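ABC transporter substrate-binding protein-branched chain amino acid transport (Streptococcus pneumoniae, PDB 4GNR) binds isoleucine and probably delivers branched-chain amino acids to an ABC transporter for uptake into the cell. Local coordinates at residues Leu189-Lys193 / Gly218-Asp222. Where two conformers were deposited one is given. Residue numbers count along the deposited sequence, not the author numbering.
Sequences LTKMK and GMGID
A Schellman motif ends helix 206-218 and presents its side chains to the neighbouring helix 186-193, in the lobe of this periplasmic-binding-protein fold whose sheet contains strands 199-201 and 225-227. Residues 189-192 are helical, and Lys193 N hydrogen-bonds to Leu189 O at 3.0 Å. Across from them, Met219 leaves helical geometry (phi/psi -94/14), Gly220 takes the positive phi of the C-prime position (91/10), and Ile221 is extended (-88/115), its N returning to Ala216 O while Gly220 N donates a hydrogen bond to Arg217 O. The CA atoms of Thr190 and Met219 lie 8.0 Å apart, those of Lys193 and Ile221 6.5 Å.

Met219, with chi angles p, t, p, reaches across to the helix: its CE packs 3.7 Å from Leu189 CB, and its SD lies 3.8 Å from Thr190 N. Thr190 OG1 is turned to its own helix, hydrogen-bonded to Gln186 O. The Ile221 CA-CB bond points sideways, but its m, t rotamer brings CD1 to 3.9 Å from Leu189 O, 4.3 Å from Leu189 CD2 and 4.2 Å from Lys193 CB. The Leu189 side chain also touches Gln215 and Ala216, extending the packing onto helix 206-218. On the exposed side, Lys193 is fully extended, all four chi angles trans, and its aliphatic chain passes Met219, with CD 4.4 Å from SD. Its ammonium group then meets the backbone at the helix terminus, where Lys193 NZ donates a 2.7 Å hydrogen bond to Met219 O.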
ATOM      1  N   LEU A 189      -5.150  23.444 -11.345  1.00 11.17           N
ATOM      2  CA  LEU A 189      -3.817  23.925 -11.022  1.00 11.10           C
ATOM      3  C   LEU A 189      -3.692  25.434 -11.287  1.00 11.06           C
ATOM      4  O   LEU A 189      -3.092  26.165 -10.505  1.00 13.06           O
ATOM      5  CB  LEU A 189      -2.763  23.089 -11.748  1.00 10.51           C
ATOM      6  CG  LEU A 189      -2.598  21.658 -11.242  1.00 11.28           C
ATOM      7  CD1 LEU A 189      -1.696  20.884 -12.183  1.00 12.08           C
ATOM      8  CD2 LEU A 189      -2.022  21.652  -9.819  1.00 13.12           C
ATOM      9  N   THR A 190      -4.263  25.884 -12.399  1.00 11.51           N
ATOM     10  CA  THR A 190      -4.234  27.323 -12.737  1.00 12.61           C
ATOM     11  C   THR A 190      -4.916  28.123 -11.628  1.00 13.25           C
ATOM     12  O   THR A 190      -4.460  29.184 -11.231  1.00 15.34           O
ATOM     13  CB  THR A 190      -4.875  27.599 -14.083  1.00 12.82           C
ATOM     14  OG1 THR A 190      -4.081  26.945 -15.079  1.00 14.86           O
ATOM     15  CG2 THR A 190      -4.952  29.096 -14.386  1.00 15.77           C
ATOM     16  N   LYS A 191      -6.046  27.600 -11.162  0.50 13.70           N
ATOM     17  CA  LYS A 191      -6.818  28.213 -10.068  0.50 14.64           C
ATOM     18  C   LYS A 191      -6.019  28.292  -8.745  0.50 15.19           C
ATOM     19  O   LYS A 191      -6.201  29.237  -7.966  0.50 16.17           O
ATOM     20  CB  LYS A 191      -8.124  27.466  -9.838  0.50 14.97           C
ATOM     21  CG  LYS A 191      -8.923  28.068  -8.708  0.50 15.85           C
ATOM     22  CD  LYS A 191     -10.191  27.320  -8.464  0.50 14.95           C
ATOM     23  CE  LYS A 191     -10.970  27.964  -7.350  0.50 13.79           C
ATOM     24  NZ  LYS A 191     -12.213  27.220  -7.134  0.50 14.25           N
ATOM     25  N   MET A 192      -5.231  27.248  -8.462  1.00 15.14           N
ATOM     26  CA  MET A 192      -4.371  27.191  -7.260  1.00 16.57           C
ATOM     27  C   MET A 192      -3.167  28.117  -7.267  1.00 17.85           C
ATOM     28  O   MET A 192      -2.847  28.716  -6.262  1.00 18.13           O
ATOM     29  CB  MET A 192      -3.793  25.778  -7.080  1.00 16.60           C
ATOM     30  CG  MET A 192      -4.824  24.756  -6.855  1.00 17.73           C
ATOM     31  SD  MET A 192      -4.094  23.143  -6.967  1.00 20.78           S
ATOM     32  CE  MET A 192      -5.648  22.275  -6.928  1.00 21.11           C
ATOM     33  N   LYS A 193      -2.528  28.231  -8.419  1.00 18.73           N
ATOM     34  CA  LYS A 193      -1.283  28.987  -8.598  1.00 19.96           C
ATOM     35  C   LYS A 193      -1.242  30.435  -8.128  1.00 19.55           C
ATOM     36  O   LYS A 193      -0.240  30.936  -7.598  1.00 22.00           O
ATOM     37  CB  LYS A 193      -0.878  28.921 -10.068  1.00 20.71           C
ATOM     38  CG  LYS A 193       0.447  29.560 -10.351  1.00 22.77           C
ATOM     39  CD  LYS A 193       0.773  29.452 -11.816  1.00 24.86           C
ATOM     40  CE  LYS A 193       2.078  30.128 -12.173  1.00 26.76           C
ATOM     41  NZ  LYS A 193       2.325  30.035 -13.640  1.00 27.98           N
ATOM     42  N   GLY A 218       5.372  21.957 -13.921  1.00 10.38           N
ATOM     43  CA  GLY A 218       5.473  22.516 -15.275  1.00 11.03           C
ATOM     44  C   GLY A 218       4.949  23.942 -15.358  1.00 11.11           C
ATOM     45  O   GLY A 218       5.451  24.757 -16.135  1.00 12.22           O
ATOM     46  N   MET A 219       3.917  24.254 -14.591  1.00 11.63           N
ATOM     47  CA  MET A 219       3.387  25.610 -14.612  1.00 12.58           C
ATOM     48  C   MET A 219       3.975  26.512 -13.520  1.00 12.29           C
ATOM     49  O   MET A 219       3.468  27.606 -13.259  1.00 15.26           O
ATOM     50  CB  MET A 219       1.874  25.685 -14.655  1.00 14.19           C
ATOM     51  CG  MET A 219       1.227  25.232 -13.410  1.00 13.53           C
ATOM     52  SD  MET A 219      -0.572  25.545 -13.401  1.00 15.80           S
ATOM     53  CE  MET A 219      -1.093  24.464 -14.715  1.00 17.22           C
ATOM     54  N   GLY A 220       5.065  26.079 -12.902  1.00 12.24           N
ATOM     55  CA  GLY A 220       5.730  26.935 -11.918  1.00 12.68           C
ATOM     56  C   GLY A 220       5.365  26.850 -10.470  1.00 12.80           C
ATOM     57  O   GLY A 220       5.732  27.728  -9.694  1.00 15.24           O
ATOM     58  N   ILE A 221       4.585  25.840 -10.121  1.00 11.88           N
ATOM     59  CA  ILE A 221       4.230  25.619  -8.712  1.00 12.13           C
ATOM     60  C   ILE A 221       5.349  24.745  -8.152  1.00 11.57           C
ATOM     61  O   ILE A 221       5.513  23.596  -8.563  1.00 12.58           O
ATOM     62  CB  ILE A 221       2.910  24.917  -8.570  1.00 12.08           C
ATOM     63  CG1 ILE A 221       1.782  25.795  -9.110  1.00 13.02           C
ATOM     64  CG2 ILE A 221       2.654  24.571  -7.096  1.00 14.48           C
ATOM     65  CD1 ILE A 221       0.453  25.075  -9.218  1.00 15.17           C
ATOM     66  N   ASP A 222       6.099  25.318  -7.209  1.00 12.44           N
ATOM     67  CA  ASP A 222       7.263  24.665  -6.581  1.00 12.81           C
ATOM     68  C   ASP A 222       7.102  24.209  -5.148  1.00 11.22           C
ATOM     69  O   ASP A 222       7.946  23.473  -4.627  1.00 12.64           O
ATOM     70  CB  ASP A 222       8.454  25.635  -6.639  1.00 14.13           C
ATOM     71  CG  ASP A 222       8.881  25.915  -8.033  1.00 18.62           C
ATOM     72  OD1 ASP A 222       8.634  25.039  -8.883  1.00 22.38           O
ATOM     73  OD2 ASP A 222       9.470  26.990  -8.270  1.00 21.99           O
TER